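Local coordinates for protein adenine Deaminase (Enterococcus faecalis, PDB 2ICS) that deacetylates acetyl-(R)-mandelate, though very inefficiently in vitro, as a binuclear zinc enzyme of the amidohydrolase type, and binds adenine in this crystal, at residues Ile167-Gln177 against Glu198-Asp207; Tyr236-Gly247 against Gly263-Asp272. All coordinates share one frame; numbering follows the deposited sequence.

How the interactions relate
The two contacts show how the chemistry of a TIM barrel changes from its outer helices to its inner wall. Interaction 1 lies toward the periphery and is only partly buried: two nearly parallel helices of the barrel's outer layer meet through aliphatic side chains and a lysine-centred charge network. Interaction 2 is largely buried and joins neighbouring extended segments of the barrel wall through backbone hydrogen bonds, with a carboxylate held by serine hydroxyls and a zinc ligand at one end. Their centres stand about 17 Å apart, yet they adjoin: Asp207, which closes interaction 1, leads into strand 208-210, and this strand pairs with strand 241-243 of interaction 2.

Interaction 1: Ile167-Gln177 against Glu198-Asp207; sequences ITPLELAKQIQ and EILALMEKGD
Ile167, Leu170, Ile199 and Leu202 form the apolar centre where helix 168-177, with Ile167 just ahead of it, meets helix 198-202; the short axes run only 12° from parallel, 10.5 Å apart. Ile167 swings CG1 anti to its own backbone N (chi1 -164°), which carries CD1 to within 4.0 Å of Ile199 CG1. Leu202 reaches back with CD2, lying 3.8 Å from Ile167 CG1 and also touching Glu171 CG. One branch of Leu170, CD2, fits between Leu202 CB and Ile199 CG2, while Val187 of strand 186-189 touches both Leu170 and Ile199.

At one margin, a water bridges Ile167 N and Glu198 OE1. Toward the other, Lys174 bends at chi2 and chi3, passing CE alongside Leu202 O. Its NZ forms two salt bridges, to the syn lone pair of Asp207 OD2 at 2.8 Å and to the anti side of Glu204 OE1 at 2.9 Å, 27° out of the carboxylate plane; it also donates to Gln177 OE1. The Gln177 amide, nearly coplanar with the Asp207 carboxylate, gives NE2 to Asp207 OD1 at 3.1 Å and also to Ile183 O, and Glu204 N donates to Asp207 OD2.

With three acceptors round one ammonium and both Asp207 oxygens engaged, the network probably favours a charged lysine and fixes the aspartate's rotation where the chain enters strand 208-210.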
loop_
_atom_site.group_PDB
_atom_site.type_symbol
_atom_site.label_atom_id
_atom_site.label_comp_id
_atom_site.label_asym_id
_atom_site.label_seq_id
_atom_site.Cartn_x
_atom_site.Cartn_y
_atom_site.Cartn_z
ATOM N N ILE A 167 -11.291 19.273 12.359
ATOM C CA ILE A 167 -10.622 19.200 11.062
ATOM C C ILE A 167 -9.267 19.908 11.050
ATOM O O ILE A 167 -8.482 19.755 10.109
ATOM C CB ILE A 167 -11.516 19.833 9.962
ATOM C CG1 ILE A 167 -11.033 19.415 8.574
ATOM C CG2 ILE A 167 -11.484 21.352 10.076
ATOM C CD1 ILE A 167 -11.191 17.936 8.288
ATOM N N THR A 168 -8.998 20.676 12.098
ATOM C CA THR A 168 -7.755 21.432 12.212
ATOM C C THR A 168 -6.474 20.647 11.898
ATOM O O THR A 168 -5.559 21.178 11.270
ATOM C CB THR A 168 -7.618 22.058 13.622
ATOM O OG1 THR A 168 -8.797 22.816 13.930
ATOM C CG2 THR A 168 -6.417 22.986 13.675
ATOM N N PRO A 169 -6.385 19.379 12.337
ATOM C CA PRO A 169 -5.170 18.605 12.053
ATOM C C PRO A 169 -4.902 18.428 10.561
ATOM O O PRO A 169 -3.746 18.417 10.129
ATOM C CB PRO A 169 -5.436 17.276 12.758
ATOM C CG PRO A 169 -6.292 17.692 13.925
ATOM C CD PRO A 169 -7.261 18.643 13.267
ATOM N N LEU A 170 -5.968 18.287 9.779
ATOM C CA LEU A 170 -5.824 18.117 8.340
ATOM C C LEU A 170 -5.322 19.405 7.698
ATOM O O LEU A 170 -4.479 19.365 6.803
ATOM C CB LEU A 170 -7.158 17.691 7.711
ATOM C CG LEU A 170 -7.160 17.409 6.199
ATOM C CD1 LEU A 170 -6.110 16.354 5.853
ATOM C CD2 LEU A 170 -8.544 16.943 5.770
ATOM N N GLU A 171 -5.828 20.549 8.155
ATOM C CA GLU A 171 -5.385 21.827 7.600
ATOM C C GLU A 171 -3.885 21.947 7.816
ATOM O O GLU A 171 -3.161 22.397 6.937
ATOM C CB GLU A 171 -6.077 23.007 8.290
ATOM C CG GLU A 171 -7.556 23.143 8.011
ATOM C CD GLU A 171 -8.102 24.453 8.545
ATOM O OE1 GLU A 171 -7.651 25.521 8.071
ATOM O OE2 GLU A 171 -8.972 24.419 9.440
ATOM N N LEU A 172 -3.434 21.550 9.004
ATOM C CA LEU A 172 -2.018 21.591 9.340
ATOM C C LEU A 172 -1.264 20.640 8.411
ATOM O O LEU A 172 -0.148 20.936 7.981
ATOM C CB LEU A 172 -1.796 21.169 10.797
ATOM C CG LEU A 172 -2.316 22.084 11.912
ATOM C CD1 LEU A 172 -2.011 21.447 13.258
ATOM C CD2 LEU A 172 -1.663 23.462 11.820
ATOM N N ALA A 173 -1.881 19.502 8.102
ATOM C CA ALA A 173 -1.260 18.518 7.219
ATOM C C ALA A 173 -1.070 19.127 5.828
ATOM O O ALA A 173 -0.011 18.989 5.222
ATOM C CB ALA A 173 -2.126 17.260 7.140
ATOM N N LYS A 174 -2.095 19.808 5.328
ATOM C CA LYS A 174 -1.997 20.439 4.018
ATOM C C LYS A 174 -0.938 21.549 4.009
ATOM O O LYS A 174 -0.249 21.752 3.010
ATOM C CB LYS A 174 -3.359 20.998 3.598
ATOM C CG LYS A 174 -4.409 19.918 3.335
ATOM C CD LYS A 174 -4.015 19.021 2.155
ATOM C CE LYS A 174 -4.101 19.767 0.829
ATOM N NZ LYS A 174 -3.597 18.954 -0.318
ATOM N N GLN A 175 -0.809 22.262 5.124
ATOM C CA GLN A 175 0.177 23.335 5.238
ATOM C C GLN A 175 1.576 22.729 5.189
ATOM O O GLN A 175 2.450 23.209 4.468
ATOM C CB GLN A 175 -0.013 24.087 6.556
ATOM C CG GLN A 175 1.055 25.128 6.854
ATOM C CD GLN A 175 0.967 25.648 8.278
ATOM O OE1 GLN A 175 -0.078 26.142 8.706
ATOM N NE2 GLN A 175 2.067 25.538 9.022
ATOM N N ILE A 176 1.773 21.673 5.976
ATOM C CA ILE A 176 3.042 20.964 6.031
ATOM C C ILE A 176 3.403 20.431 4.646
ATOM O O ILE A 176 4.581 20.369 4.285
ATOM C CB ILE A 176 2.966 19.778 7.012
ATOM C CG1 ILE A 176 2.737 20.302 8.430
ATOM C CG2 ILE A 176 4.244 18.940 6.929
ATOM C CD1 ILE A 176 2.475 19.223 9.443
ATOM N N GLN A 177 2.387 20.041 3.879
ATOM C CA GLN A 177 2.600 19.523 2.531
ATOM C C GLN A 177 3.115 20.664 1.665
ATOM O O GLN A 177 4.059 20.501 0.887
ATOM C CB GLN A 177 1.288 18.979 1.949
ATOM C CG GLN A 177 1.407 18.457 0.514
ATOM C CD GLN A 177 0.095 17.894 -0.027
ATOM O OE1 GLN A 177 -0.919 18.594 -0.089
ATOM N NE2 GLN A 177 0.112 16.625 -0.420
ATOM N N GLU A 198 -16.253 17.023 4.916
ATOM C CA GLU A 198 -15.355 18.081 5.357
ATOM C C GLU A 198 -13.912 17.676 5.052
ATOM O O GLU A 198 -13.079 18.506 4.715
ATOM C CB GLU A 198 -15.545 18.313 6.861
ATOM C CG GLU A 198 -14.934 19.594 7.398
ATOM C CD GLU A 198 -15.249 19.815 8.875
ATOM O OE1 GLU A 198 -14.856 20.874 9.410
ATOM O OE2 GLU A 198 -15.883 18.931 9.498
ATOM N N ILE A 199 -13.631 16.384 5.175
ATOM C CA ILE A 199 -12.302 15.845 4.905
ATOM C C ILE A 199 -12.000 15.849 3.411
ATOM O O ILE A 199 -10.945 16.321 2.977
ATOM C CB ILE A 199 -12.186 14.395 5.418
ATOM C CG1 ILE A 199 -12.293 14.376 6.942
ATOM C CG2 ILE A 199 -10.875 13.778 4.966
ATOM C CD1 ILE A 199 -12.280 12.985 7.538
ATOM N N LEU A 200 -12.933 15.315 2.632
ATOM C CA LEU A 200 -12.778 15.234 1.187
ATOM C C LEU A 200 -12.671 16.611 0.556
ATOM O O LEU A 200 -11.975 16.790 -0.445
ATOM C CB LEU A 200 -13.953 14.464 0.574
ATOM C CG LEU A 200 -14.029 12.964 0.893
ATOM C CD1 LEU A 200 -15.314 12.382 0.339
ATOM C CD2 LEU A 200 -12.843 12.243 0.285
ATOM N N ALA A 201 -13.353 17.583 1.154
ATOM C CA ALA A 201 -13.339 18.948 0.644
ATOM C C ALA A 201 -11.949 19.580 0.686
ATOM O O ALA A 201 -11.605 20.391 -0.173
ATOM C CB ALA A 201 -14.319 19.803 1.436
ATOM N N LEU A 202 -11.147 19.208 1.677
ATOM C CA LEU A 202 -9.807 19.771 1.803
ATOM C C LEU A 202 -8.732 19.019 1.021
ATOM O O LEU A 202 -7.645 19.546 0.782
ATOM C CB LEU A 202 -9.409 19.856 3.277
ATOM C CG LEU A 202 -9.993 21.018 4.090
ATOM C CD1 LEU A 202 -11.510 20.912 4.165
ATOM C CD2 LEU A 202 -9.385 20.997 5.489
HETATM N N MSE A 203 -9.029 17.792 0.614
HETATM C CA MSE A 203 -8.059 17.001 -0.137
HETATM C C MSE A 203 -8.058 17.353 -1.622
HETATM O O MSE A 203 -9.081 17.742 -2.184
HETATM C CB MSE A 203 -8.339 15.508 0.055
HETATM C CG MSE A 203 -8.195 15.058 1.502
HETATM SE SE MSE A 203 -8.508 13.171 1.761
HETATM C CE MSE A 203 -10.408 13.204 1.884
ATOM N N GLU A 204 -6.899 17.207 -2.251
ATOM C CA GLU A 204 -6.750 17.523 -3.666
ATOM C C GLU A 204 -6.223 16.324 -4.445
ATOM O O GLU A 204 -5.805 15.321 -3.858
ATOM C CB GLU A 204 -5.778 18.694 -3.834
ATOM C CG GLU A 204 -6.151 19.943 -3.045
ATOM C CD GLU A 204 -5.067 21.008 -3.096
ATOM O OE1 GLU A 204 -3.944 20.743 -2.616
ATOM O OE2 GLU A 204 -5.336 22.111 -3.616
ATOM N N LYS A 205 -6.245 16.436 -5.771
ATOM C CA LYS A 205 -5.737 15.375 -6.626
ATOM C C LYS A 205 -4.339 15.027 -6.133
ATOM O O LYS A 205 -3.535 15.919 -5.863
ATOM C CB LYS A 205 -5.658 15.849 -8.078
ATOM C CG LYS A 205 -5.056 14.817 -9.020
ATOM C CD LYS A 205 -4.869 15.381 -10.421
ATOM C CE LYS A 205 -4.232 14.349 -11.342
ATOM N NZ LYS A 205 -3.999 14.883 -12.716
ATOM N N GLY A 206 -4.053 13.734 -6.003
ATOM C CA GLY A 206 -2.741 13.325 -5.536
ATOM C C GLY A 206 -2.741 12.924 -4.074
ATOM O O GLY A 206 -1.898 12.134 -3.645
ATOM N N ASP A 207 -3.667 13.482 -3.297
ATOM C CA ASP A 207 -3.763 13.135 -1.884
ATOM C C ASP A 207 -4.352 11.734 -1.845
ATOM O O ASP A 207 -5.290 11.427 -2.583
ATOM C CB ASP A 207 -4.672 14.116 -1.130
ATOM C CG ASP A 207 -4.049 15.503 -0.979
ATOM O OD1 ASP A 207 -2.804 15.595 -0.883
ATOM O OD2 ASP A 207 -4.807 16.499 -0.940
HETATM O O HOH W 1 -14.288 20.508 12.029
#

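Interaction 2: Tyr236-Gly247 against Gly263-Asp272. With ZN (zinc ion), chain B.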
loop_
_atom_site.group_PDB
_atom_site.type_symbol
_atom_site.label_atom_id
_atom_site.label_comp_id
_atom_site.label_asym_id
_atom_site.label_seq_id
_atom_site.Cartn_x
_atom_site.Cartn_y
_atom_site.Cartn_z
ATOM N N TYR A 236 -13.463 11.683 -5.770
ATOM C CA TYR A 236 -12.947 10.640 -6.651
ATOM C C TYR A 236 -12.726 11.222 -8.047
ATOM O O TYR A 236 -11.651 11.095 -8.632
ATOM C CB TYR A 236 -13.959 9.497 -6.725
ATOM C CG TYR A 236 -13.552 8.327 -7.603
ATOM C CD1 TYR A 236 -12.643 7.374 -7.152
ATOM C CD2 TYR A 236 -14.116 8.151 -8.873
ATOM C CE1 TYR A 236 -12.309 6.268 -7.933
ATOM C CE2 TYR A 236 -13.789 7.048 -9.663
ATOM C CZ TYR A 236 -12.886 6.107 -9.182
ATOM O OH TYR A 236 -12.583 4.992 -9.928
ATOM N N ASN A 237 -13.760 11.869 -8.568
ATOM C CA ASN A 237 -13.712 12.467 -9.892
ATOM C C ASN A 237 -12.609 13.520 -10.026
ATOM O O ASN A 237 -12.044 13.683 -11.105
ATOM C CB ASN A 237 -15.085 13.073 -10.224
ATOM C CG ASN A 237 -15.195 13.541 -11.669
ATOM O OD1 ASN A 237 -14.948 12.778 -12.605
ATOM N ND2 ASN A 237 -15.582 14.799 -11.853
ATOM N N LYS A 238 -12.279 14.214 -8.935
ATOM C CA LYS A 238 -11.245 15.245 -8.995
ATOM C C LYS A 238 -9.814 14.730 -8.826
ATOM O O LYS A 238 -8.863 15.510 -8.835
ATOM C CB LYS A 238 -11.526 16.362 -7.976
ATOM C CG LYS A 238 -11.146 16.079 -6.530
ATOM C CD LYS A 238 -11.547 17.264 -5.634
ATOM C CE LYS A 238 -11.140 17.055 -4.178
ATOM N NZ LYS A 238 -11.567 18.174 -3.273
ATOM N N GLY A 239 -9.651 13.424 -8.666
ATOM C CA GLY A 239 -8.307 12.891 -8.549
ATOM C C GLY A 239 -7.809 12.443 -7.189
ATOM O O GLY A 239 -6.630 12.112 -7.058
ATOM N N VAL A 240 -8.662 12.451 -6.171
ATOM C CA VAL A 240 -8.228 11.979 -4.858
ATOM C C VAL A 240 -8.009 10.470 -5.024
ATOM O O VAL A 240 -8.898 9.756 -5.493
ATOM C CB VAL A 240 -9.306 12.229 -3.773
ATOM C CG1 VAL A 240 -8.811 11.718 -2.424
ATOM C CG2 VAL A 240 -9.626 13.723 -3.687
ATOM N N VAL A 241 -6.828 9.990 -4.649
ATOM C CA VAL A 241 -6.493 8.572 -4.794
ATOM C C VAL A 241 -7.086 7.669 -3.706
ATOM O O VAL A 241 -6.726 7.767 -2.534
ATOM C CB VAL A 241 -4.962 8.391 -4.826
ATOM C CG1 VAL A 241 -4.602 6.934 -5.110
ATOM C CG2 VAL A 241 -4.358 9.305 -5.885
ATOM N N PHE A 242 -7.997 6.787 -4.107
ATOM C CA PHE A 242 -8.640 5.863 -3.178
ATOM C C PHE A 242 -7.754 4.643 -2.919
ATOM O O PHE A 242 -7.475 3.855 -3.825
ATOM C CB PHE A 242 -9.994 5.419 -3.733
ATOM C CG PHE A 242 -11.094 6.440 -3.563
ATOM C CD1 PHE A 242 -10.838 7.803 -3.697
ATOM C CD2 PHE A 242 -12.400 6.033 -3.298
ATOM C CE1 PHE A 242 -11.865 8.742 -3.568
ATOM C CE2 PHE A 242 -13.435 6.966 -3.168
ATOM C CZ PHE A 242 -13.167 8.320 -3.304
ATOM N N ASP A 243 -7.312 4.502 -1.674
ATOM C CA ASP A 243 -6.440 3.399 -1.270
ATOM C C ASP A 243 -7.224 2.499 -0.315
ATOM O O ASP A 243 -7.882 2.991 0.598
ATOM C CB ASP A 243 -5.200 3.980 -0.578
ATOM C CG ASP A 243 -4.204 2.922 -0.147
ATOM O OD1 ASP A 243 -3.518 2.330 -1.015
ATOM O OD2 ASP A 243 -4.102 2.690 1.074
ATOM N N ILE A 244 -7.151 1.188 -0.525
ATOM C CA ILE A 244 -7.871 0.223 0.310
ATOM C C ILE A 244 -7.529 0.238 1.808
ATOM O O ILE A 244 -8.413 0.433 2.638
ATOM C CB ILE A 244 -7.678 -1.228 -0.212
ATOM C CG1 ILE A 244 -8.297 -1.378 -1.606
ATOM C CG2 ILE A 244 -8.340 -2.227 0.746
ATOM C CD1 ILE A 244 -9.806 -1.208 -1.637
ATOM N N GLY A 245 -6.261 0.020 2.156
ATOM C CA GLY A 245 -5.868 -0.005 3.560
ATOM C C GLY A 245 -6.815 -0.878 4.374
ATOM O O GLY A 245 -7.339 -0.440 5.395
ATOM N N HIS A 246 -7.019 -2.117 3.924
ATOM C CA HIS A 246 -7.944 -3.064 4.560
ATOM C C HIS A 246 -8.052 -2.952 6.073
ATOM O O HIS A 246 -9.107 -2.588 6.600
ATOM C CB HIS A 246 -7.586 -4.505 4.188
ATOM C CG HIS A 246 -8.657 -5.497 4.535
ATOM N ND1 HIS A 246 -9.104 -5.686 5.825
ATOM C CD2 HIS A 246 -9.383 -6.337 3.759
ATOM C CE1 HIS A 246 -10.060 -6.599 5.829
ATOM N NE2 HIS A 246 -10.249 -7.011 4.589
ATOM N N GLY A 247 -6.970 -3.284 6.772
ATOM C CA GLY A 247 -6.973 -3.186 8.218
ATOM C C GLY A 247 -7.989 -4.053 8.943
ATOM O O GLY A 247 -8.774 -4.787 8.342
ATOM N N GLY A 263 -19.378 1.825 -10.959
ATOM C CA GLY A 263 -18.235 2.122 -11.804
ATOM C C GLY A 263 -17.040 2.709 -11.082
ATOM O O GLY A 263 -16.153 3.287 -11.709
HETATM N N MSE A 264 -17.007 2.556 -9.763
HETATM C CA MSE A 264 -15.908 3.086 -8.961
HETATM C C MSE A 264 -14.971 1.973 -8.488
HETATM O O MSE A 264 -15.422 0.966 -7.947
HETATM C CB MSE A 264 -16.474 3.836 -7.752
HETATM C CG MSE A 264 -15.424 4.421 -6.818
HETATM SE SE MSE A 264 -16.229 5.156 -5.210
HETATM C CE MSE A 264 -16.596 6.959 -5.834
ATOM N N LYS A 265 -13.670 2.166 -8.694
ATOM C CA LYS A 265 -12.653 1.194 -8.287
ATOM C C LYS A 265 -11.544 1.888 -7.501
ATOM O O LYS A 265 -11.249 3.064 -7.735
ATOM C CB LYS A 265 -12.024 0.517 -9.514
ATOM C CG LYS A 265 -12.992 -0.278 -10.368
ATOM C CD LYS A 265 -12.294 -0.905 -11.576
ATOM C CE LYS A 265 -13.292 -1.697 -12.419
ATOM N NZ LYS A 265 -12.677 -2.337 -13.614
ATOM N N ALA A 266 -10.925 1.161 -6.572
ATOM C CA ALA A 266 -9.836 1.733 -5.795
ATOM C C ALA A 266 -8.629 1.890 -6.721
ATOM O O ALA A 266 -8.412 1.077 -7.621
ATOM C CB ALA A 266 -9.486 0.824 -4.619
ATOM N N ALA A 267 -7.851 2.940 -6.503
ATOM C CA ALA A 267 -6.671 3.195 -7.317
ATOM C C ALA A 267 -5.536 2.267 -6.906
ATOM O O ALA A 267 -4.730 1.839 -7.739
ATOM C CB ALA A 267 -6.237 4.649 -7.163
ATOM N N SER A 268 -5.468 1.970 -5.613
ATOM C CA SER A 268 -4.429 1.097 -5.092
ATOM C C SER A 268 -4.961 0.197 -3.985
ATOM O O SER A 268 -5.855 0.576 -3.216
ATOM C CB SER A 268 -3.241 1.924 -4.573
ATOM O OG SER A 268 -3.658 2.923 -3.654
ATOM N N ILE A 269 -4.390 -0.999 -3.920
ATOM C CA ILE A 269 -4.768 -1.999 -2.941
ATOM C C ILE A 269 -3.667 -2.135 -1.895
ATOM O O ILE A 269 -2.504 -2.356 -2.228
ATOM C CB ILE A 269 -5.013 -3.354 -3.643
ATOM C CG1 ILE A 269 -6.216 -3.228 -4.580
ATOM C CG2 ILE A 269 -5.249 -4.463 -2.622
ATOM C CD1 ILE A 269 -6.421 -4.437 -5.454
ATOM N N SER A 270 -4.043 -1.976 -0.630
ATOM C CA SER A 270 -3.103 -2.081 0.484
ATOM C C SER A 270 -3.766 -2.823 1.639
ATOM O O SER A 270 -4.989 -2.969 1.678
ATOM C CB SER A 270 -2.636 -0.696 0.937
ATOM O OG SER A 270 -3.737 0.117 1.302
ATOM N N THR A 271 -2.956 -3.244 2.603
ATOM C CA THR A 271 -3.434 -4.044 3.724
ATOM C C THR A 271 -3.681 -3.412 5.085
ATOM O O THR A 271 -4.537 -3.895 5.830
ATOM C CB THR A 271 -2.452 -5.183 3.996
ATOM O OG1 THR A 271 -1.182 -4.616 4.352
ATOM C CG2 THR A 271 -2.284 -6.062 2.758
ATOM N N ASP A 272 -2.946 -2.349 5.407
ATOM C CA ASP A 272 -3.013 -1.734 6.735
ATOM C C ASP A 272 -2.786 -2.887 7.710
ATOM O O ASP A 272 -3.473 -3.040 8.715
ATOM C CB ASP A 272 -4.351 -1.077 7.031
ATOM C CG ASP A 272 -4.396 -0.494 8.439
ATOM O OD1 ASP A 272 -3.324 -0.122 8.955
ATOM O OD2 ASP A 272 -5.488 -0.397 9.035
HETATM ZN ZN ZN B . -2.741 1.977 9.418
HETATM O O HOH W 2 -4.752 1.956 9.503
#
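Asp243 reaches across to Ser268 and Ser270, taking one hydroxyl on each carboxylate oxygen. Its CG stands anti to the backbone N (chi1 -178°), presenting both oxygens to the serines: Ser268 OG donates to the anti lone pair of Asp243 OD1, 2.7 Å away, and Ser270 OG approaches Asp243 OD2 at 2.6 Å from above the carboxylate plane. Ser270 OG in turn accepts from Gly245 N, and Thr210 OG1 is a further partner of OD2, so the buried carboxylate is held by segment 263-272 and by Thr210 of the neighbouring strand 208-210.

Backbone bonds set this register. Phe242 O accepts from both Ala267 N and Ser268 N, Ile244 N returns a bond to Ser268 O at 3.0 Å, and His246 N and Gly247 N continue to Ser270 O and Thr271 O. Ile244 lies alongside, its CD1 against Ala266 CB, while Val241 CG1 presses on Ala267 CB at a tight 3.5 Å.

At one end, selenomethionine Met264 lays CG over a face of the Tyr236 ring, 3.9 Å from its centroid, a CH-pi contact; SE stands farther above that face and meets the Phe242 ring obliquely. Tyr236 OH donates to a lone pair of Lys265 O, in the carbonyl plane. At the other end, Asp272 OD1 binds zinc at 2.2 Å, beside a zinc-bound water; His60, His62 and the carbamate of modified Lys154, which bridges to the second zinc, complete this metal's shell.

Gly245 O also receives a bond from His211, a ligand of the second zinc, linking the backbone here to both metals. An extended segment running parallel to strand 241-243 and ending in a metal-binding aspartate fits the last barrel strand of the amidohydrolase fold, whose C-terminal end carries the zinc-binding aspartate.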